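Local coordinates for protein amidohydrolase (Pseudomonas aeruginosa, PDB 2I5G) that probably acts as a metal-dependent dipeptidase of the membrane dipeptidase (M19) family, hydrolysing dipeptides on a TIM-barrel scaffold, at residues H180-G185 with A229-Y234; Q117-T122 with S158-K163; V239-I244 with V307-G312; T40-E45 with A95-D100. The protein carries 2 engineered substitutions. One frame throughout, in Å; residues are numbered along the deposited sequence.

Interaction 1. Residues H180-G185 with A229-Y234; sequences HCLPSG and AEAIEY
Pro183 and Tyr234 carry the apolar part of this contact. The proline CB lies 3.4 Å from Tyr234 CD2, at much the same distance from the neighbouring ring carbon CE2, while its CG sits a little farther from the same two ring carbons. The two side chains slide past each other in opposite directions, and the approach to the ring is oblique. Tyr234 CG is anti to the backbone N (chi1 179°), and the ring beyond it lies against Pro183. One helical turn earlier, Ala231 points its CB at Leu182, whose CD2 reaches it at 3.9 Å; Pro183 CD is more distant from that methyl group, at 4.4 Å. The backbones come closest at the same place, with Ala231 CA 7.1 Å from Pro183 CA.

The polar part is slight, and no direct hydrogen bond joins the segments. Gly185 CA comes within 3.6 Å of Tyr234 OH, a packing contact. A water donates to Gly185 O at 2.7 Å and, weakly, to Tyr234 OH; the stronger tie of that hydroxyl is to Asp195 OD1.

Farther in, Ile232 turns the other way, onto strands 207-210 and 244-246, while Leu182 also packs on Val210. The helix thus has one flank on the sheet and another on the chain leaving strand 177-181. This is the layout of a TIM-type barrel, with an outer helix laid over parallel strands and a loop running on from a strand end.

Interaction 2. Residues Q117-T122 with S158-K163; sequences QMCYNT and SHVGSK
His159 packs its imidazole among Gln117, Tyr120 and Asn121, and can be traced outward from its CB, which approaches Cys119 O at 3.8 Å. CG, anti to the carbonyl carbon (chi1 -65°), lies 3.9 Å from Tyr120 CD1. One face of the imidazole is covered by Tyr120 CE1, 3.6 Å above the plane and over its centre. The ring centroids are 4.7 Å apart with planes at 38°, an oblique pairing. ND1 gives a weak, bent hydrogen bond to Asn121 OD1, 3.4 Å long with an N-H...O angle of 134°. At the tip, NE2 is hydrogen-bonded to His180 NE2.

Gln117 OE1 accepts from His159 N at 2.6 Å, but the oxygen is modelled too close to a neighbouring atom, so this length is doubtful. The other amide atom, NE2, is tied to Gln93 O. Beside this polar group, Val160 CG2 packs on Met118 CB (a selenomethionine), 3.7 Å away, and on Cys119 CB.

Every touching residue is buried, at and just beyond the ends of strands 113-117 and 154-156, where TIM-barrel enzymes carry their active sites. The chemistry implies a histidine with a tyrosine carbon over one face, its NE2 bonded to His180 and its ND1 only weakly to Asn121, so that the ring is tied mainly at its NE2 end.

Interaction 3. Residues V239-I244 with V307-G312; sequences VGEDAI and VRKVMG
Glu241 and Asp242 supply the flat groups here, two carboxylates that each turn one oxygen to Lys309 NZ; no aromatic ring takes part. Asp242 OD2 is met nearly in line with its C-O bond, at 3.2 Å. Glu241 OE1 stands equally far from the same NZ, yet its hydrogen bond is weak, and this oxygen has a stronger partner in Arg305 NH1. Both pairs count as salt bridges, so one ammonium group joins two acids in a network.

A type I beta turn from Gly240 to Ala243 places the acids side by side in sequence, at its two central positions. Glu241 CG lies between the backbone N and the carbonyl carbon (chi1 56°), and the chain then runs extended at chi2, whereas Lys309 bends at chi2 and again at chi4 (56°), the second bend setting NZ. The methylenes of Lys309 pass the backbone of the turn, CB lying 3.9 Å from Glu241 O. That carbonyl and Ile244 O both accept from Asn314 ND2, one helical turn and a little more beyond Lys309.

Beneath the charges, Ile244 CG2 touches Val310 CG2 at 3.8 Å. Their CA atoms are only 5.9 Å apart, and Ile232 of helix 225-239 packs on both side chains.

Helix 304-323, an outer helix of the TIM-type barrel, is thereby joined to the alpha-to-beta turn before strand 244-246. The chemistry is layered: a buried aliphatic pair lies inside, and at the more exposed rim Lys309, with Arg305 at Glu241, would probably offset the repulsion of the two acids.

Interaction 4. Residues T40-E45 with A95-D100; sequences TVSVWE and AHAFED
Glu45 and Ala97 mark the closest approach of two loops, with CA atoms 6.1 Å apart. After Thr40, the end of strand 36-40, the chain has no regular structure, whereas 96-98 form a short 3-10 turn in which Phe98 N bonds to Ala95 O at 2.9 Å, followed by Glu99 N to His96 O. Across the contact the backbone contributes carbonyl oxygens: Glu45 O comes within 3.8 Å of Ala97 CA, and Trp44 O lies near the imidazole of His96.

That imidazole is met at its edge, near its plane, with CD2 3.4 Å from Trp44 O; no hydrogen bond is formed. His96 CG is anti to its backbone N (chi1 -173°), and the CD2 side of the ring meets the loop. Strands 36-40 and 86-92 are parallel neighbours of the barrel sheet, and both loops follow the strands' C-terminal ends, the side on which TIM-barrel enzymes place their active sites.

Within residues 40-45 the Glu45 carboxylate folds back on its own loop. Its OE2 accepts from Val43 N at 2.8 Å (156°) and from Trp44 N at 3.1 Å (151°), the two donors reaching it from opposite faces of the carboxylate plane, while OE1 bonds to Asn53. Ser42 OG lies 4.1 Å from Ala97 CB but is hydrogen-bonded to Thr50 OG1 on helix 47-63. Asp100 O at the far end bonds to Tyr268 OH of the second subunit.

In the fold
Interactions 2 and 4 share the mouth of the barrel: their centres are about 13 Å apart, and Tyr120 and Trp44 meet edge to face between them. Interaction 1 adjoins interaction 2 through the His180 and His159 rings, although the centres are about 18 Å apart. Interactions 1 and 3 both involve helix 225-239, which packs against the contacts of each. Interactions 3 and 4 lie on opposite sides of the chain's centre, about 29 Å between centres. Interaction 2 is wholly buried and mixes polar and aromatic groups; interaction 4 relies on backbone carbonyls, interaction 1 on apolar packing, and only the less buried interaction 3 has salt bridges between its two segments.

Interaction 1. Residues H180-G185 with A229-Y234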
loop_
_atom_site.group_PDB
_atom_site.type_symbol
_atom_site.label_atom_id
_atom_site.label_comp_id
_atom_site.label_asym_id
_atom_site.label_seq_id
_atom_site.Cartn_x
_atom_site.Cartn_y
_atom_site.Cartn_z
ATOM N N HIS A 180 15.350 -16.872 -0.699
ATOM C CA HIS A 180 16.689 -16.559 -0.221
ATOM C C HIS A 180 16.725 -15.995 1.198
ATOM O O HIS A 180 16.365 -14.843 1.432
ATOM C CB HIS A 180 17.380 -15.583 -1.191
ATOM C CG HIS A 180 16.672 -14.271 -1.359
ATOM N ND1 HIS A 180 15.429 -14.159 -1.945
ATOM C CD2 HIS A 180 17.047 -13.010 -1.035
ATOM C CE1 HIS A 180 15.069 -12.887 -1.973
ATOM N NE2 HIS A 180 16.034 -12.169 -1.429
ATOM N N CYS A 181 17.169 -16.809 2.150
ATOM C CA CYS A 181 17.250 -16.365 3.537
ATOM C C CYS A 181 18.268 -17.175 4.331
ATOM O O CYS A 181 18.831 -18.148 3.841
ATOM C CB CYS A 181 15.889 -16.486 4.207
ATOM S SG CYS A 181 15.385 -18.198 4.383
ATOM N N LEU A 182 18.498 -16.759 5.567
ATOM C CA LEU A 182 19.445 -17.431 6.434
ATOM C C LEU A 182 18.858 -17.604 7.823
ATOM O O LEU A 182 17.986 -16.845 8.236
ATOM C CB LEU A 182 20.741 -16.632 6.502
ATOM C CG LEU A 182 21.619 -16.771 5.261
ATOM C CD1 LEU A 182 22.816 -15.828 5.350
ATOM C CD2 LEU A 182 22.075 -18.218 5.148
ATOM N N PRO A 183 19.342 -18.610 8.571
ATOM C CA PRO A 183 18.866 -18.901 9.926
ATOM C C PRO A 183 19.282 -17.867 10.962
ATOM O O PRO A 183 20.457 -17.518 11.066
ATOM C CB PRO A 183 19.477 -20.263 10.200
ATOM C CG PRO A 183 20.807 -20.135 9.545
ATOM C CD PRO A 183 20.460 -19.503 8.215
ATOM N N SER A 184 18.315 -17.376 11.732
ATOM C CA SER A 184 18.615 -16.400 12.770
ATOM C C SER A 184 19.251 -17.121 13.960
ATOM O O SER A 184 19.678 -16.497 14.929
ATOM C CB SER A 184 17.340 -15.672 13.196
ATOM O OG SER A 184 16.344 -16.594 13.575
ATOM N N GLY A 185 19.310 -18.448 13.869
ATOM C CA GLY A 185 19.918 -19.242 14.918
ATOM C C GLY A 185 21.429 -19.168 14.797
ATOM O O GLY A 185 22.162 -19.768 15.580
ATOM N N ALA A 229 27.961 -23.680 3.500
ATOM C CA ALA A 229 27.510 -25.063 3.604
ATOM C C ALA A 229 27.008 -25.290 5.027
ATOM O O ALA A 229 26.026 -25.993 5.243
ATOM C CB ALA A 229 28.655 -26.014 3.303
ATOM N N GLU A 230 27.688 -24.687 5.997
ATOM C CA GLU A 230 27.304 -24.816 7.398
ATOM C C GLU A 230 25.862 -24.363 7.592
ATOM O O GLU A 230 25.059 -25.046 8.233
ATOM C CB GLU A 230 28.228 -23.970 8.275
ATOM C CG GLU A 230 27.787 -23.854 9.728
ATOM C CD GLU A 230 28.732 -23.003 10.568
ATOM O OE1 GLU A 230 28.398 -22.719 11.742
ATOM O OE2 GLU A 230 29.810 -22.619 10.062
ATOM N N ALA A 231 25.535 -23.203 7.035
ATOM C CA ALA A 231 24.188 -22.671 7.159
ATOM C C ALA A 231 23.202 -23.546 6.392
ATOM O O ALA A 231 22.075 -23.753 6.834
ATOM C CB ALA A 231 24.141 -21.228 6.649
ATOM N N ILE A 232 23.630 -24.068 5.248
ATOM C CA ILE A 232 22.768 -24.920 4.441
ATOM C C ILE A 232 22.471 -26.230 5.154
ATOM O O ILE A 232 21.404 -26.822 4.969
ATOM C CB ILE A 232 23.403 -25.205 3.057
ATOM C CG1 ILE A 232 23.390 -23.920 2.224
ATOM C CG2 ILE A 232 22.643 -26.315 2.333
ATOM C CD1 ILE A 232 23.996 -24.063 0.881
ATOM N N GLU A 233 23.407 -26.679 5.979
ATOM C CA GLU A 233 23.216 -27.918 6.717
ATOM C C GLU A 233 22.350 -27.660 7.953
ATOM O O GLU A 233 21.558 -28.516 8.350
ATOM C CB GLU A 233 24.578 -28.501 7.095
ATOM C CG GLU A 233 25.445 -28.764 5.865
ATOM C CD GLU A 233 26.905 -29.078 6.187
ATOM O OE1 GLU A 233 27.507 -28.372 7.024
ATOM O OE2 GLU A 233 27.455 -30.025 5.581
ATOM N N TYR A 234 22.492 -26.473 8.540
ATOM C CA TYR A 234 21.711 -26.097 9.714
ATOM C C TYR A 234 20.243 -26.090 9.315
ATOM O O TYR A 234 19.395 -26.624 10.025
ATOM C CB TYR A 234 22.110 -24.697 10.197
ATOM C CG TYR A 234 21.341 -24.181 11.399
ATOM C CD1 TYR A 234 21.769 -24.440 12.698
ATOM C CD2 TYR A 234 20.180 -23.428 11.235
ATOM C CE1 TYR A 234 21.059 -23.958 13.812
ATOM C CE2 TYR A 234 19.464 -22.943 12.336
ATOM C CZ TYR A 234 19.909 -23.211 13.623
ATOM O OH TYR A 234 19.205 -22.714 14.708
HETATM O O HOH W 1 20.988 -21.503 17.281
#

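Interaction 2. Residues Q117-T122 with S158-K163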
loop_
_atom_site.group_PDB
_atom_site.type_symbol
_atom_site.label_atom_id
_atom_site.label_comp_id
_atom_site.label_asym_id
_atom_site.label_seq_id
_atom_site.Cartn_x
_atom_site.Cartn_y
_atom_site.Cartn_z
ATOM N N GLN A 117 7.501 -12.165 -4.748
ATOM C CA GLN A 117 7.641 -11.966 -3.316
ATOM C C GLN A 117 6.454 -11.092 -2.918
ATOM O O GLN A 117 6.106 -10.150 -3.637
ATOM C CB GLN A 117 8.961 -11.252 -3.008
ATOM C CG GLN A 117 9.323 -11.249 -1.541
ATOM C CD GLN A 117 10.740 -10.771 -1.283
ATOM O OE1 GLN A 117 11.459 -11.355 -0.473
ATOM N NE2 GLN A 117 11.147 -9.702 -1.960
HETATM N N MSE A 118 5.831 -11.406 -1.787
HETATM C CA MSE A 118 4.668 -10.656 -1.326
HETATM C C MSE A 118 4.956 -9.200 -0.991
HETATM O O MSE A 118 4.212 -8.307 -1.387
HETATM C CB MSE A 118 4.048 -11.346 -0.111
HETATM C CG MSE A 118 2.619 -11.809 -0.332
HETATM SE SE MSE A 118 2.423 -12.759 -2.005
HETATM C CE MSE A 118 3.794 -14.072 -1.704
ATOM N N CYS A 119 6.036 -8.957 -0.261
ATOM C CA CYS A 119 6.376 -7.600 0.127
ATOM C C CYS A 119 7.877 -7.409 0.079
ATOM O O CYS A 119 8.625 -8.370 -0.121
ATOM C CB CYS A 119 5.887 -7.329 1.549
ATOM S SG CYS A 119 4.148 -7.749 1.847
ATOM N N TYR A 120 8.314 -6.167 0.270
ATOM C CA TYR A 120 9.735 -5.856 0.273
ATOM C C TYR A 120 10.111 -4.882 1.385
ATOM O O TYR A 120 10.008 -3.669 1.217
ATOM C CB TYR A 120 10.169 -5.267 -1.071
ATOM C CG TYR A 120 11.673 -5.244 -1.222
ATOM C CD1 TYR A 120 12.379 -6.419 -1.506
ATOM C CD2 TYR A 120 12.399 -4.074 -1.007
ATOM C CE1 TYR A 120 13.768 -6.432 -1.568
ATOM C CE2 TYR A 120 13.790 -4.073 -1.063
ATOM C CZ TYR A 120 14.471 -5.256 -1.344
ATOM O OH TYR A 120 15.853 -5.272 -1.385
ATOM N N ASN A 121 10.531 -5.429 2.521
ATOM C CA ASN A 121 10.969 -4.643 3.676
ATOM C C ASN A 121 9.921 -3.822 4.417
ATOM O O ASN A 121 9.863 -3.863 5.646
ATOM C CB ASN A 121 12.112 -3.706 3.274
ATOM C CG ASN A 121 13.246 -4.434 2.585
ATOM O OD1 ASN A 121 13.287 -5.672 2.562
ATOM N ND2 ASN A 121 14.184 -3.669 2.020
ATOM N N THR A 122 9.105 -3.070 3.685
ATOM C CA THR A 122 8.092 -2.221 4.307
ATOM C C THR A 122 6.651 -2.556 3.916
ATOM O O THR A 122 6.404 -3.485 3.148
ATOM C CB THR A 122 8.365 -0.750 3.986
ATOM O OG1 THR A 122 8.628 -0.617 2.587
ATOM C CG2 THR A 122 9.562 -0.245 4.772
ATOM N N SER A 158 10.836 -14.246 1.479
ATOM C CA SER A 158 12.145 -13.918 2.049
ATOM C C SER A 158 12.208 -12.559 2.757
ATOM O O SER A 158 12.749 -12.453 3.856
ATOM C CB SER A 158 13.231 -13.971 0.965
ATOM O OG SER A 158 13.427 -15.296 0.501
ATOM N N HIS A 159 11.650 -11.529 2.126
ATOM C CA HIS A 159 11.675 -10.174 2.680
ATOM C C HIS A 159 10.390 -9.775 3.418
ATOM O O HIS A 159 10.263 -8.641 3.885
ATOM C CB HIS A 159 11.970 -9.166 1.555
ATOM C CG HIS A 159 13.336 -9.311 0.945
ATOM N ND1 HIS A 159 14.432 -8.608 1.400
ATOM C CD2 HIS A 159 13.783 -10.080 -0.078
ATOM C CE1 HIS A 159 15.493 -8.935 0.681
ATOM N NE2 HIS A 159 15.125 -9.825 -0.223
ATOM N N VAL A 160 9.441 -10.703 3.531
ATOM C CA VAL A 160 8.190 -10.415 4.225
ATOM C C VAL A 160 8.329 -10.651 5.736
ATOM O O VAL A 160 9.054 -11.546 6.173
ATOM C CB VAL A 160 7.029 -11.281 3.678
ATOM C CG1 VAL A 160 5.727 -10.909 4.379
ATOM C CG2 VAL A 160 6.891 -11.083 2.177
ATOM N N GLY A 161 7.636 -9.830 6.523
ATOM C CA GLY A 161 7.686 -9.952 7.968
ATOM C C GLY A 161 7.058 -11.251 8.433
ATOM O O GLY A 161 6.416 -11.947 7.647
ATOM N N SER A 162 7.222 -11.562 9.717
ATOM C CA SER A 162 6.697 -12.806 10.290
ATOM C C SER A 162 5.171 -12.923 10.353
ATOM O O SER A 162 4.623 -13.964 10.008
ATOM C CB SER A 162 7.284 -13.020 11.683
ATOM O OG SER A 162 6.939 -11.945 12.533
ATOM N N LYS A 163 4.492 -11.868 10.798
ATOM C CA LYS A 163 3.037 -11.887 10.877
ATOM C C LYS A 163 2.408 -12.163 9.522
ATOM O O LYS A 163 1.603 -13.084 9.378
ATOM C CB LYS A 163 2.495 -10.554 11.411
ATOM C CG LYS A 163 2.309 -10.502 12.921
ATOM C CD LYS A 163 3.635 -10.406 13.669
ATOM C CE LYS A 163 4.208 -8.989 13.624
ATOM N NZ LYS A 163 3.340 -7.999 14.332
#

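Interaction 3. Residues V239-I244 with V307-G312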
loop_
_atom_site.group_PDB
_atom_site.type_symbol
_atom_site.label_atom_id
_atom_site.label_comp_id
_atom_site.label_asym_id
_atom_site.label_seq_id
_atom_site.Cartn_x
_atom_site.Cartn_y
_atom_site.Cartn_z
ATOM N N VAL A 239 14.381 -28.250 8.104
ATOM C CA VAL A 239 13.544 -28.367 6.909
ATOM C C VAL A 239 13.468 -29.770 6.279
ATOM O O VAL A 239 12.411 -30.195 5.813
ATOM C CB VAL A 239 14.037 -27.353 5.828
ATOM C CG1 VAL A 239 13.434 -27.678 4.472
ATOM C CG2 VAL A 239 13.677 -25.939 6.248
ATOM N N GLY A 240 14.586 -30.484 6.252
ATOM C CA GLY A 240 14.587 -31.802 5.643
ATOM C C GLY A 240 15.177 -31.739 4.244
ATOM O O GLY A 240 15.226 -30.665 3.640
ATOM N N GLU A 241 15.600 -32.882 3.707
ATOM C CA GLU A 241 16.217 -32.896 2.388
ATOM C C GLU A 241 15.312 -32.677 1.195
ATOM O O GLU A 241 15.791 -32.628 0.069
ATOM C CB GLU A 241 17.006 -34.186 2.177
ATOM C CG GLU A 241 16.216 -35.455 2.366
ATOM C CD GLU A 241 17.026 -36.677 1.996
ATOM O OE1 GLU A 241 17.191 -36.928 0.786
ATOM O OE2 GLU A 241 17.510 -37.376 2.912
ATOM N N ASP A 242 14.015 -32.532 1.420
ATOM C CA ASP A 242 13.107 -32.321 0.300
ATOM C C ASP A 242 12.592 -30.889 0.163
ATOM O O ASP A 242 11.993 -30.541 -0.854
ATOM C CB ASP A 242 11.933 -33.293 0.396
ATOM C CG ASP A 242 12.312 -34.711 -0.009
ATOM O OD1 ASP A 242 11.498 -35.630 0.224
ATOM O OD2 ASP A 242 13.414 -34.905 -0.569
ATOM N N ALA A 243 12.845 -30.053 1.167
ATOM C CA ALA A 243 12.379 -28.672 1.129
ATOM C C ALA A 243 13.494 -27.620 1.194
ATOM O O ALA A 243 13.260 -26.487 1.624
ATOM C CB ALA A 243 11.399 -28.445 2.261
ATOM N N ILE A 244 14.696 -27.986 0.754
ATOM C CA ILE A 244 15.825 -27.066 0.794
ATOM C C ILE A 244 16.484 -26.883 -0.574
ATOM O O ILE A 244 16.560 -27.815 -1.366
ATOM C CB ILE A 244 16.882 -27.553 1.807
ATOM C CG1 ILE A 244 17.952 -26.490 2.003
ATOM C CG2 ILE A 244 17.524 -28.846 1.314
ATOM C CD1 ILE A 244 19.033 -26.902 2.967
ATOM N N VAL A 307 22.866 -34.076 -2.546
ATOM C CA VAL A 307 23.471 -32.960 -3.263
ATOM C C VAL A 307 22.647 -32.592 -4.501
ATOM O O VAL A 307 22.354 -31.418 -4.717
ATOM C CB VAL A 307 24.919 -33.287 -3.702
ATOM C CG1 VAL A 307 25.496 -32.127 -4.507
ATOM C CG2 VAL A 307 25.784 -33.567 -2.478
ATOM N N ARG A 308 22.272 -33.583 -5.309
ATOM C CA ARG A 308 21.475 -33.310 -6.505
ATOM C C ARG A 308 20.281 -32.470 -6.062
ATOM O O ARG A 308 19.889 -31.507 -6.727
ATOM C CB ARG A 308 20.931 -34.600 -7.130
ATOM C CG ARG A 308 21.827 -35.822 -7.049
ATOM C CD ARG A 308 22.804 -35.936 -8.205
ATOM N NE ARG A 308 22.147 -35.836 -9.503
ATOM C CZ ARG A 308 22.696 -36.222 -10.651
ATOM N NH1 ARG A 308 23.912 -36.749 -10.673
ATOM N NH2 ARG A 308 22.035 -36.053 -11.788
ATOM N N LYS A 309 19.705 -32.856 -4.926
ATOM C CA LYS A 309 18.544 -32.173 -4.363
ATOM C C LYS A 309 18.820 -30.699 -4.132
ATOM O O LYS A 309 18.247 -29.837 -4.793
ATOM C CB LYS A 309 18.149 -32.788 -3.019
ATOM C CG LYS A 309 18.016 -34.291 -3.003
ATOM C CD LYS A 309 16.897 -34.748 -3.899
ATOM C CE LYS A 309 16.393 -36.101 -3.442
ATOM N NZ LYS A 309 15.977 -36.059 -2.009
ATOM N N VAL A 310 19.704 -30.426 -3.180
ATOM C CA VAL A 310 20.049 -29.067 -2.811
ATOM C C VAL A 310 20.514 -28.205 -3.972
ATOM O O VAL A 310 20.268 -27.003 -3.982
ATOM C CB VAL A 310 21.131 -29.053 -1.716
ATOM C CG1 VAL A 310 21.409 -27.626 -1.284
ATOM C CG2 VAL A 310 20.672 -29.882 -0.525
HETATM N N MSE A 311 21.169 -28.799 -4.958
HETATM C CA MSE A 311 21.647 -27.995 -6.074
HETATM C C MSE A 311 20.581 -27.618 -7.097
HETATM O O MSE A 311 20.774 -26.670 -7.863
HETATM C CB MSE A 311 22.832 -28.679 -6.772
HETATM C CG MSE A 311 24.095 -28.760 -5.915
HETATM SE SE MSE A 311 24.590 -27.071 -5.067
HETATM C CE MSE A 311 25.088 -26.055 -6.634
ATOM N N GLY A 312 19.455 -28.332 -7.112
ATOM C CA GLY A 312 18.425 -27.989 -8.075
ATOM C C GLY A 312 17.179 -28.850 -8.145
ATOM O O GLY A 312 16.072 -28.320 -8.243
#

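Interaction 4. Residues T40-E45 with A95-D100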
loop_
_atom_site.group_PDB
_atom_site.type_symbol
_atom_site.label_atom_id
_atom_site.label_comp_id
_atom_site.label_asym_id
_atom_site.label_seq_id
_atom_site.Cartn_x
_atom_site.Cartn_y
_atom_site.Cartn_z
ATOM N N THR A 40 15.427 -11.392 -10.765
ATOM C CA THR A 40 14.585 -10.289 -10.352
ATOM C C THR A 40 14.504 -9.190 -11.405
ATOM O O THR A 40 15.521 -8.712 -11.902
ATOM C CB THR A 40 15.112 -9.683 -9.046
ATOM O OG1 THR A 40 15.190 -10.708 -8.049
ATOM C CG2 THR A 40 14.200 -8.580 -8.561
ATOM N N VAL A 41 13.277 -8.794 -11.733
ATOM C CA VAL A 41 13.033 -7.741 -12.709
ATOM C C VAL A 41 12.176 -6.636 -12.068
ATOM O O VAL A 41 11.598 -5.796 -12.763
ATOM C CB VAL A 41 12.295 -8.295 -13.960
ATOM C CG1 VAL A 41 13.054 -9.490 -14.533
ATOM C CG2 VAL A 41 10.888 -8.699 -13.600
ATOM N N SER A 42 12.107 -6.634 -10.739
ATOM C CA SER A 42 11.303 -5.646 -10.029
ATOM C C SER A 42 11.473 -5.740 -8.516
ATOM O O SER A 42 11.524 -6.840 -7.955
ATOM C CB SER A 42 9.820 -5.844 -10.393
ATOM O OG SER A 42 8.952 -5.038 -9.613
ATOM N N VAL A 43 11.563 -4.582 -7.861
ATOM C CA VAL A 43 11.688 -4.525 -6.404
ATOM C C VAL A 43 10.866 -3.376 -5.807
ATOM O O VAL A 43 10.076 -3.594 -4.893
ATOM C CB VAL A 43 13.189 -4.450 -5.951
ATOM C CG1 VAL A 43 13.993 -3.727 -6.967
ATOM C CG2 VAL A 43 13.317 -3.773 -4.592
ATOM N N TRP A 44 11.034 -2.163 -6.323
ATOM C CA TRP A 44 10.269 -1.018 -5.829
ATOM C C TRP A 44 9.291 -0.525 -6.902
ATOM O O TRP A 44 8.293 0.129 -6.591
ATOM C CB TRP A 44 11.202 0.141 -5.441
ATOM C CG TRP A 44 11.991 -0.029 -4.154
ATOM C CD1 TRP A 44 13.337 0.146 -3.995
ATOM C CD2 TRP A 44 11.477 -0.342 -2.849
ATOM N NE1 TRP A 44 13.693 -0.034 -2.682
ATOM C CE2 TRP A 44 12.574 -0.335 -1.955
ATOM C CE3 TRP A 44 10.198 -0.629 -2.347
ATOM C CZ2 TRP A 44 12.431 -0.602 -0.587
ATOM C CZ3 TRP A 44 10.056 -0.893 -0.988
ATOM C CH2 TRP A 44 11.170 -0.878 -0.124
ATOM N N GLU A 45 9.576 -0.857 -8.159
ATOM C CA GLU A 45 8.763 -0.428 -9.300
ATOM C C GLU A 45 7.280 -0.811 -9.347
ATOM O O GLU A 45 6.873 -1.861 -8.855
ATOM C CB GLU A 45 9.430 -0.881 -10.604
ATOM C CG GLU A 45 10.284 -2.131 -10.480
ATOM C CD GLU A 45 11.746 -1.819 -10.220
ATOM O OE1 GLU A 45 12.399 -1.222 -11.103
ATOM O OE2 GLU A 45 12.244 -2.173 -9.134
ATOM N N ALA A 95 5.175 -7.408 -4.539
ATOM C CA ALA A 95 3.866 -7.569 -5.158
ATOM C C ALA A 95 3.352 -6.208 -5.621
ATOM O O ALA A 95 2.313 -6.119 -6.275
ATOM C CB ALA A 95 2.894 -8.173 -4.163
ATOM N N HIS A 96 4.095 -5.155 -5.287
ATOM C CA HIS A 96 3.713 -3.795 -5.640
ATOM C C HIS A 96 3.491 -3.585 -7.135
ATOM O O HIS A 96 2.725 -2.701 -7.538
ATOM C CB HIS A 96 4.756 -2.805 -5.124
ATOM C CG HIS A 96 4.359 -1.373 -5.304
ATOM N ND1 HIS A 96 3.206 -0.847 -4.760
ATOM C CD2 HIS A 96 4.945 -0.363 -5.993
ATOM C CE1 HIS A 96 3.097 0.423 -5.108
ATOM N NE2 HIS A 96 4.139 0.741 -5.857
ATOM N N ALA A 97 4.154 -4.399 -7.954
ATOM C CA ALA A 97 4.022 -4.317 -9.407
ATOM C C ALA A 97 2.575 -4.558 -9.836
ATOM O O ALA A 97 2.155 -4.096 -10.901
ATOM C CB ALA A 97 4.927 -5.329 -10.063
ATOM N N PHE A 98 1.821 -5.290 -9.016
ATOM C CA PHE A 98 0.412 -5.562 -9.304
ATOM C C PHE A 98 -0.421 -4.326 -8.982
ATOM O O PHE A 98 -1.599 -4.252 -9.342
ATOM C CB PHE A 98 -0.137 -6.699 -8.437
ATOM C CG PHE A 98 0.560 -8.011 -8.611
ATOM C CD1 PHE A 98 0.882 -8.488 -9.876
ATOM C CD2 PHE A 98 0.836 -8.806 -7.498
ATOM C CE1 PHE A 98 1.465 -9.742 -10.030
ATOM C CE2 PHE A 98 1.418 -10.060 -7.637
ATOM C CZ PHE A 98 1.732 -10.530 -8.903
ATOM N N GLU A 99 0.186 -3.365 -8.292
ATOM C CA GLU A 99 -0.525 -2.158 -7.889
ATOM C C GLU A 99 -1.827 -2.553 -7.170
ATOM O O GLU A 99 -1.784 -3.310 -6.193
ATOM C CB GLU A 99 -0.785 -1.263 -9.107
ATOM C CG GLU A 99 0.504 -0.618 -9.633
ATOM C CD GLU A 99 0.294 0.370 -10.785
ATOM O OE1 GLU A 99 1.302 0.971 -11.227
ATOM O OE2 GLU A 99 -0.859 0.544 -11.245
ATOM N N ASP A 100 -2.977 -2.066 -7.628
ATOM C CA ASP A 100 -4.236 -2.417 -6.971
ATOM C C ASP A 100 -5.126 -3.265 -7.863
ATOM O O ASP A 100 -6.325 -3.393 -7.632
ATOM C CB ASP A 100 -4.993 -1.162 -6.555
ATOM C CG ASP A 100 -5.372 -0.300 -7.733
ATOM O OD1 ASP A 100 -6.210 0.610 -7.557
ATOM O OD2 ASP A 100 -4.824 -0.528 -8.833
#